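Local atomic coordinates of cell division protein SepF (Methanobrevibacter smithii, PDB entry 7AL1), a protein that probably anchors the division protein FtsZ to the archaeal cell membrane, here represented by its folded C-terminal SepF domain. Residues Asp30-Glu35 with Lys62-Asn67; Leu41-Leu46 with Lys55-Lys60. All coordinates share one frame; numbering follows the deposited sequence.

Overall arrangement
Both contacts use helix 51-68 and lie within the SepF domain. Contact 2 engages an earlier part of this helix, residues 55-60, and contact 1 the part that follows, residues 62-67. Their centres are about 14 Å apart. In contact 1 the partner is the last part of helix 22-33. In contact 2 it is the link from strand 39-42 into helix 44-49, which comes soon after helix 22-33 in the chain. Both contacts are buried, and both lean on strand 81-87. Helix 22-33 also reaches contact 2. A Tris molecule, probably from the crystallisation liquor, is hydrogen-bonded to E34, which does not itself touch 62-67.

Contact 1 of 2, residues Asp30-Glu35 with Lys62-Asn67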
ATOM      1  N   ASP A  30      -7.991 -10.165  11.918  1.00 18.58           N
ATOM      2  CA  ASP A  30      -7.462  -9.931  13.256  1.00 19.80           C
ATOM      3  C   ASP A  30      -6.400  -8.830  13.259  1.00 17.68           C
ATOM      4  O   ASP A  30      -6.327  -8.034  14.196  1.00 17.24           O
ATOM      5  CB  ASP A  30      -6.910 -11.230  13.841  1.00 17.52           C
ATOM      6  CG  ASP A  30      -7.985 -12.243  14.170  1.00 22.20           C
ATOM      7  OD1 ASP A  30      -9.164 -11.885  14.096  1.00 23.12           O
ATOM      8  OD2 ASP A  30      -7.614 -13.385  14.477  1.00 25.13           O
ATOM      9  N   GLN A  31      -5.584  -8.760  12.203  1.00 16.43           N
ATOM     10  CA  GLN A  31      -4.559  -7.716  12.131  1.00 15.72           C
ATOM     11  C   GLN A  31      -5.192  -6.335  12.089  1.00 18.86           C
ATOM     12  O   GLN A  31      -4.735  -5.405  12.762  1.00 18.94           O
ATOM     13  CB  GLN A  31      -3.662  -7.942  10.924  1.00 17.93           C
ATOM     14  CG  GLN A  31      -2.702  -9.093  11.132  1.00 18.85           C
ATOM     15  CD  GLN A  31      -1.706  -8.759  12.231  1.00 25.62           C
ATOM     16  OE1 GLN A  31      -1.052  -7.715  12.195  1.00 28.25           O
ATOM     17  NE2 GLN A  31      -1.621  -9.621  13.230  1.00 30.26           N
ATOM     18  N   VAL A  32      -6.230  -6.170  11.276  1.00 17.76           N
ATOM     19  CA  VAL A  32      -6.887  -4.872  11.161  1.00 18.37           C
ATOM     20  C   VAL A  32      -7.646  -4.545  12.434  1.00 21.41           C
ATOM     21  O   VAL A  32      -7.519  -3.437  12.969  1.00 21.56           O
ATOM     22  CB  VAL A  32      -7.816  -4.856   9.938  1.00 18.48           C
ATOM     23  CG1 VAL A  32      -8.525  -3.515   9.822  1.00 20.24           C
ATOM     24  CG2 VAL A  32      -7.042  -5.125   8.668  1.00 18.82           C
ATOM     25  N   LEU A  33      -8.442  -5.505  12.936  1.00 18.49           N
ATOM     26  CA  LEU A  33      -9.402  -5.209  14.008  1.00 20.33           C
ATOM     27  C   LEU A  33      -8.781  -5.302  15.390  1.00 20.71           C
ATOM     28  O   LEU A  33      -9.138  -4.525  16.281  1.00 22.36           O
ATOM     29  CB  LEU A  33     -10.581  -6.188  13.921  1.00 19.56           C
ATOM     30  CG  LEU A  33     -11.331  -6.089  12.609  1.00 19.23           C
ATOM     31  CD1 LEU A  33     -12.616  -6.896  12.762  1.00 23.30           C
ATOM     32  CD2 LEU A  33     -11.654  -4.661  12.236  1.00 23.81           C
ATOM     33  N   GLU A  34      -7.938  -6.303  15.629  1.00 20.18           N
ATOM     34  CA  GLU A  34      -7.357  -6.486  16.956  1.00 18.28           C
ATOM     35  C   GLU A  34      -6.028  -5.774  17.120  1.00 20.10           C
ATOM     36  O   GLU A  34      -5.745  -5.235  18.188  1.00 22.70           O
ATOM     37  CB  GLU A  34      -7.185  -7.971  17.245  1.00 18.39           C
ATOM     38  CG  GLU A  34      -8.483  -8.704  17.208  1.00 18.86           C
ATOM     39  CD  GLU A  34      -8.372 -10.169  17.472  1.00 23.05           C
ATOM     40  OE1 GLU A  34      -7.246 -10.724  17.454  1.00 22.70           O
ATOM     41  OE2 GLU A  34      -9.415 -10.792  17.756  1.00 21.70           O
ATOM     42  N   GLU A  35      -5.209  -5.753  16.086  1.00 21.13           N
ATOM     43  CA  GLU A  35      -3.905  -5.099  16.176  1.00 20.80           C
ATOM     44  C   GLU A  35      -3.901  -3.680  15.625  1.00 21.26           C
ATOM     45  O   GLU A  35      -2.907  -2.967  15.820  1.00 22.99           O
ATOM     46  CB  GLU A  35      -2.835  -5.931  15.460  1.00 22.03           C
ATOM     47  CG  GLU A  35      -2.747  -7.387  15.907  1.00 23.12           C
ATOM     48  CD  GLU A  35      -2.501  -7.538  17.395  1.00 29.59           C
ATOM     49  OE1 GLU A  35      -1.644  -6.808  17.938  1.00 31.75           O
ATOM     50  OE2 GLU A  35      -3.182  -8.376  18.031  1.00 33.66           O
ATOM     51  N   LYS A  62     -16.215  -6.351   3.533  1.00 22.22           N
ATOM     52  CA  LYS A  62     -17.458  -5.607   3.704  0.52 22.81           C
ATOM     53  C   LYS A  62     -17.786  -5.427   5.178  1.00 22.88           C
ATOM     54  O   LYS A  62     -18.130  -4.322   5.620  1.00 21.55           O
ATOM     55  CB  LYS A  62     -18.564  -6.390   3.007  0.52 24.85           C
ATOM     56  CG  LYS A  62     -19.920  -5.767   3.056  0.52 28.07           C
ATOM     57  CD  LYS A  62     -20.975  -6.749   2.528  0.52 31.14           C
ATOM     58  CE  LYS A  62     -20.612  -7.325   1.170  0.52 36.47           C
ATOM     59  NZ  LYS A  62     -20.197  -6.293   0.176  0.52 40.87           N
ATOM     60  N   GLN A  63     -17.658  -6.500   5.955  1.00 21.66           N
ATOM     61  CA  GLN A  63     -17.950  -6.439   7.382  1.00 23.18           C
ATOM     62  C   GLN A  63     -16.996  -5.491   8.107  1.00 21.11           C
ATOM     63  O   GLN A  63     -17.403  -4.734   9.003  1.00 21.21           O
ATOM     64  CB  GLN A  63     -17.916  -7.857   7.959  1.00 27.84           C
ATOM     65  CG  GLN A  63     -18.363  -7.988   9.422  1.00 52.42           C
ATOM     66  CD  GLN A  63     -18.597  -9.438   9.852  1.00 58.03           C
ATOM     67  OE1 GLN A  63     -19.640  -9.771  10.418  1.00 55.90           O
ATOM     68  NE2 GLN A  63     -17.622 -10.304   9.578  1.00 49.56           N
ATOM     69  N   MET A  64     -15.713  -5.496   7.735  1.00 20.61           N
ATOM     70  CA  MET A  64     -14.792  -4.602   8.423  1.00 19.94           C
ATOM     71  C   MET A  64     -15.124  -3.143   8.140  1.00 20.63           C
ATOM     72  O   MET A  64     -15.024  -2.295   9.032  1.00 19.71           O
ATOM     73  CB  MET A  64     -13.345  -4.879   8.025  1.00 21.71           C
ATOM     74  CG  MET A  64     -12.779  -6.183   8.581  1.00 21.71           C
ATOM     75  SD  MET A  64     -10.994  -6.389   8.383  1.00 25.74           S
ATOM     76  CE  MET A  64     -11.021  -6.700   6.656  1.00 25.31           C
ATOM     77  N   ARG A  65     -15.514  -2.830   6.904  1.00 18.23           N
ATOM     78  CA  ARG A  65     -15.891  -1.468   6.561  1.00 19.46           C
ATOM     79  C   ARG A  65     -17.170  -1.062   7.286  1.00 22.27           C
ATOM     80  O   ARG A  65     -17.243   0.002   7.915  1.00 28.44           O
ATOM     81  CB  ARG A  65     -16.078  -1.342   5.051  1.00 20.76           C
ATOM     82  CG  ARG A  65     -14.826  -1.490   4.251  1.00 22.59           C
ATOM     83  CD  ARG A  65     -15.119  -1.339   2.774  1.00 25.52           C
ATOM     84  NE  ARG A  65     -15.322   0.051   2.381  1.00 25.94           N
ATOM     85  CZ  ARG A  65     -15.591   0.440   1.133  1.00 28.59           C
ATOM     86  NH1 ARG A  65     -15.711  -0.457   0.176  1.00 29.04           N
ATOM     87  NH2 ARG A  65     -15.758   1.728   0.868  1.00 40.66           N
ATOM     88  N   SER A  66     -18.180  -1.927   7.250  1.00 20.32           N
ATOM     89  CA  SER A  66     -19.510  -1.556   7.723  0.62 21.13           C
ATOM     90  C   SER A  66     -19.567  -1.494   9.239  1.00 23.24           C
ATOM     91  O   SER A  66     -20.233  -0.620   9.800  1.00 25.38           O
ATOM     92  CB  SER A  66     -20.525  -2.584   7.230  0.62 22.85           C
ATOM     93  OG  SER A  66     -20.462  -2.744   5.819  0.62 23.33           O
ATOM     94  N   ASN A  67     -18.909  -2.440   9.914  1.00 20.57           N
ATOM     95  CA  ASN A  67     -19.090  -2.607  11.352  1.00 20.04           C
ATOM     96  C   ASN A  67     -17.911  -2.176  12.201  1.00 19.31           C
ATOM     97  O   ASN A  67     -18.070  -2.004  13.409  1.00 18.98           O
ATOM     98  CB  ASN A  67     -19.409  -4.076  11.655  1.00 20.61           C
ATOM     99  CG  ASN A  67     -20.740  -4.496  11.107  1.00 28.58           C
ATOM    100  OD1 ASN A  67     -21.517  -3.655  10.663  1.00 31.92           O
ATOM    101  ND2 ASN A  67     -21.013  -5.790  11.116  1.00 38.54           N
TER
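The backbone oxygen of D30 accepts two N-H groups in the turn that carries V32 and L33 against M64. E34 N donates to D30 O at 2.8 Å, and E35 N donates to the same D30 O at 3.2 Å. No hydrogen bond crosses between 30-35 and 62-67, so the contact itself is apolar. M64 is its main side chain. Its sulfur faces the branched end of V32 and is almost equally far from three carbons. M64 SD lies 3.9 Å from V32 CB, and the distance from M64 SD to V32 CG1 is 4.1 Å. V32 CG2 is scarcely farther away. The sulfur therefore meets the whole fork of the valine rather than one methyl. The M64 chain is extended about its second torsion (chi2 -169°), which carries SD out from helix 51-68 to V32. A turn about the CG-SD bond (chi3 -73°) then directs CE away from V32. L33 touches a different part of M64. The branch L33 CD2 comes within 4.1 Å of M64 CG, farther back along the methionine chain. V32 and M64 are buried, whereas L33 is partly exposed. Both V32 and M64 rest on I86 of strand 81-87, and V32 also touches V39 of strand 39-42. Nearby, Q31 OE1 is hydrogen-bonded by N37 ND2, which ties helix 22-33 to the loop that follows it. The contact is plain core packing between two helices that lie on one face of a mixed beta sheet, as in a two-layer alpha/beta sandwich.

Contact 2 of 2, residues Leu41-Leu46 with Lys55-Lys60; sequences LDLSFL and KLAGEK
An Asx turn leads from strand 39-42 into helix 44-49, and the leucines L43 and L46 beside it pack on A57 of helix 51-68. L43 holds the N-cap position of helix 44-49. Across the contact, the A57 methyl meets both leucines evenly. A57 CB is 4.0 Å from L43 CD2, and the distance from A57 CB to L46 CD1 is also 4.0 Å. The two leucine methyls touch each other as well, with L43 CD2 4.1 Å from L46 CD1. The three methyls thus form a nearly equilateral triangle. The leucines use different branches to do this. L46 offers CD1, the branch anti to its own CA (chi2 -176°). L43 has its CD1 extended in the same way, but meets the alanine with the side branch CD2.

The Asx turn is made by D42. S44 N donates to D42 OD1 at 3.0 Å, with an N-H...O angle of 157°. The donor stands above the carboxylate plane, 46° out of it. D42 OD1 also accepts from N82 N of strand 81-87. This grip fixes the carboxylate next to the start of the helix. S44 OG is hydrogen-bonded with R18 NE.

The contact sits where several elements converge. I25 of helix 22-33 touches both A57 and L46. F54, one turn earlier on helix 51-68, touches both leucines. I84 of strand 81-87 lies against L43.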
ATOM      1  N   LEU A  41      -3.308  -6.257   1.043  1.00 16.95           N
ATOM      2  CA  LEU A  41      -3.834  -7.585   0.823  1.00 17.55           C
ATOM      3  C   LEU A  41      -3.743  -7.887  -0.666  1.00 16.82           C
ATOM      4  O   LEU A  41      -4.214  -7.091  -1.486  1.00 17.74           O
ATOM      5  CB  LEU A  41      -5.322  -7.524   1.235  1.00 20.73           C
ATOM      6  CG  LEU A  41      -6.148  -8.782   1.229  1.00 20.04           C
ATOM      7  CD1 LEU A  41      -5.560  -9.782   2.144  1.00 26.11           C
ATOM      8  CD2 LEU A  41      -7.556  -8.447   1.682  1.00 26.72           C
ATOM      9  N   ASP A  42      -3.182  -9.046  -1.027  1.00 15.78           N
ATOM     10  CA  ASP A  42      -3.136  -9.507  -2.408  1.00 15.96           C
ATOM     11  C   ASP A  42      -4.108 -10.686  -2.529  1.00 16.64           C
ATOM     12  O   ASP A  42      -3.827 -11.769  -2.016  1.00 17.25           O
ATOM     13  CB  ASP A  42      -1.729  -9.934  -2.829  1.00 17.82           C
ATOM     14  CG  ASP A  42      -1.670 -10.433  -4.239  1.00 20.94           C
ATOM     15  OD1 ASP A  42      -2.681 -10.431  -4.947  1.00 19.50           O
ATOM     16  OD2 ASP A  42      -0.553 -10.869  -4.671  1.00 24.72           O
ATOM     17  N   LEU A  43      -5.256 -10.475  -3.174  1.00 16.11           N
ATOM     18  CA  LEU A  43      -6.287 -11.492  -3.307  1.00 16.86           C
ATOM     19  C   LEU A  43      -6.133 -12.371  -4.533  1.00 17.27           C
ATOM     20  O   LEU A  43      -7.031 -13.169  -4.833  1.00 17.77           O
ATOM     21  CB  LEU A  43      -7.675 -10.828  -3.342  1.00 19.30           C
ATOM     22  CG  LEU A  43      -8.102 -10.226  -2.001  1.00 18.72           C
ATOM     23  CD1 LEU A  43      -9.498  -9.643  -2.132  1.00 21.95           C
ATOM     24  CD2 LEU A  43      -8.122 -11.299  -0.929  1.00 22.03           C
ATOM     25  N   SER A  44      -5.011 -12.281  -5.235  1.00 17.81           N
ATOM     26  CA  SER A  44      -4.894 -12.962  -6.519  1.00 19.06           C
ATOM     27  C   SER A  44      -4.899 -14.477  -6.386  1.00 18.88           C
ATOM     28  O   SER A  44      -5.383 -15.162  -7.288  1.00 20.55           O
ATOM     29  CB  SER A  44      -3.626 -12.509  -7.259  1.00 20.17           C
ATOM     30  OG  SER A  44      -2.447 -12.791  -6.524  1.00 25.30           O
ATOM     31  N   PHE A  45      -4.322 -15.027  -5.317  1.00 17.80           N
ATOM     32  CA  PHE A  45      -4.340 -16.478  -5.212  1.00 19.23           C
ATOM     33  C   PHE A  45      -5.768 -16.980  -5.001  1.00 19.87           C
ATOM     34  O   PHE A  45      -6.202 -17.942  -5.652  1.00 19.76           O
ATOM     35  CB  PHE A  45      -3.437 -16.939  -4.070  1.00 19.44           C
ATOM     36  CG  PHE A  45      -3.447 -18.436  -3.860  1.00 19.63           C
ATOM     37  CD1 PHE A  45      -4.417 -19.056  -3.106  1.00 21.87           C
ATOM     38  CD2 PHE A  45      -2.467 -19.224  -4.432  1.00 24.01           C
ATOM     39  CE1 PHE A  45      -4.397 -20.430  -2.903  1.00 23.83           C
ATOM     40  CE2 PHE A  45      -2.458 -20.590  -4.244  1.00 25.37           C
ATOM     41  CZ  PHE A  45      -3.426 -21.193  -3.482  1.00 28.15           C
ATOM     42  N   LEU A  46      -6.501 -16.357  -4.074  1.00 17.99           N
ATOM     43  CA  LEU A  46      -7.889 -16.741  -3.877  1.00 19.03           C
ATOM     44  C   LEU A  46      -8.687 -16.564  -5.163  1.00 20.01           C
ATOM     45  O   LEU A  46      -9.498 -17.428  -5.530  1.00 20.82           O
ATOM     46  CB  LEU A  46      -8.509 -15.934  -2.739  1.00 19.25           C
ATOM     47  CG  LEU A  46      -7.878 -16.084  -1.361  1.00 18.31           C
ATOM     48  CD1 LEU A  46      -8.665 -15.288  -0.313  1.00 21.20           C
ATOM     49  CD2 LEU A  46      -7.773 -17.533  -0.926  1.00 22.28           C
ATOM     50  N   LYS A  55     -14.816 -14.968  -2.640  1.00 25.13           N
ATOM     51  CA  LYS A  55     -16.040 -14.277  -2.265  1.00 25.79           C
ATOM     52  C   LYS A  55     -16.110 -14.037  -0.758  1.00 24.84           C
ATOM     53  O   LYS A  55     -16.518 -12.954  -0.316  1.00 25.26           O
ATOM     54  CB  LYS A  55     -17.272 -15.019  -2.766  1.00 34.66           C
ATOM     55  CG  LYS A  55     -18.552 -14.249  -2.481  1.00 68.70           C
ATOM     56  CD  LYS A  55     -19.557 -14.355  -3.606  1.00 81.90           C
ATOM     57  CE  LYS A  55     -20.557 -13.207  -3.547  1.00 80.79           C
ATOM     58  NZ  LYS A  55     -20.038 -11.965  -4.193  1.00 78.80           N
ATOM     59  N   LEU A  56     -15.719 -15.034   0.043  1.00 23.28           N
ATOM     60  CA  LEU A  56     -15.704 -14.866   1.495  1.00 24.27           C
ATOM     61  C   LEU A  56     -14.797 -13.714   1.913  1.00 26.53           C
ATOM     62  O   LEU A  56     -15.141 -12.925   2.806  1.00 23.89           O
ATOM     63  CB  LEU A  56     -15.206 -16.151   2.158  1.00 30.27           C
ATOM     64  CG  LEU A  56     -15.132 -16.135   3.680  1.00 33.71           C
ATOM     65  CD1 LEU A  56     -16.507 -15.835   4.255  1.00 41.08           C
ATOM     66  CD2 LEU A  56     -14.609 -17.445   4.239  1.00 46.51           C
ATOM     67  N   ALA A  57     -13.614 -13.618   1.310  1.00 23.07           N
ATOM     68  CA  ALA A  57     -12.743 -12.497   1.633  1.00 21.82           C
ATOM     69  C   ALA A  57     -13.447 -11.179   1.368  1.00 23.44           C
ATOM     70  O   ALA A  57     -13.367 -10.252   2.181  1.00 21.11           O
ATOM     71  CB  ALA A  57     -11.448 -12.585   0.831  1.00 22.74           C
ATOM     72  N   GLY A  58     -14.168 -11.081   0.257  1.00 22.34           N
ATOM     73  CA  GLY A  58     -14.907  -9.862  -0.019  1.00 20.12           C
ATOM     74  C   GLY A  58     -15.970  -9.587   1.021  1.00 22.01           C
ATOM     75  O   GLY A  58     -16.197  -8.436   1.396  1.00 23.20           O
ATOM     76  N   GLU A  59     -16.616 -10.644   1.518  1.00 21.95           N
ATOM     77  CA  GLU A  59     -17.633 -10.454   2.550  1.00 23.07           C
ATOM     78  C   GLU A  59     -17.007  -9.988   3.854  1.00 25.77           C
ATOM     79  O   GLU A  59     -17.588  -9.159   4.565  1.00 25.05           O
ATOM     80  CB  GLU A  59     -18.424 -11.742   2.754  1.00 31.11           C
ATOM     81  CG  GLU A  59     -19.330 -12.087   1.576  1.00 45.61           C
ATOM     82  CD  GLU A  59     -19.849 -13.511   1.625  1.00 69.28           C
ATOM     83  OE1 GLU A  59     -19.537 -14.226   2.600  1.00 70.71           O
ATOM     84  OE2 GLU A  59     -20.570 -13.915   0.686  1.00 77.82           O
ATOM     85  N   LYS A  60     -15.816 -10.498   4.195  1.00 22.66           N
ATOM     86  CA  LYS A  60     -15.158 -10.058   5.422  1.00 22.26           C
ATOM     87  C   LYS A  60     -14.683  -8.617   5.293  1.00 21.25           C
ATOM     88  O   LYS A  60     -14.718  -7.854   6.267  1.00 21.27           O
ATOM     89  CB  LYS A  60     -13.990 -10.984   5.764  1.00 24.89           C
ATOM     90  CG  LYS A  60     -14.385 -12.438   5.986  1.00 30.74           C
ATOM     91  CD  LYS A  60     -14.927 -12.724   7.373  1.00 39.24           C
ATOM     92  CE  LYS A  60     -15.134 -14.225   7.562  1.00 44.45           C
ATOM     93  NZ  LYS A  60     -14.827 -14.703   8.938  1.00 63.03           N
TER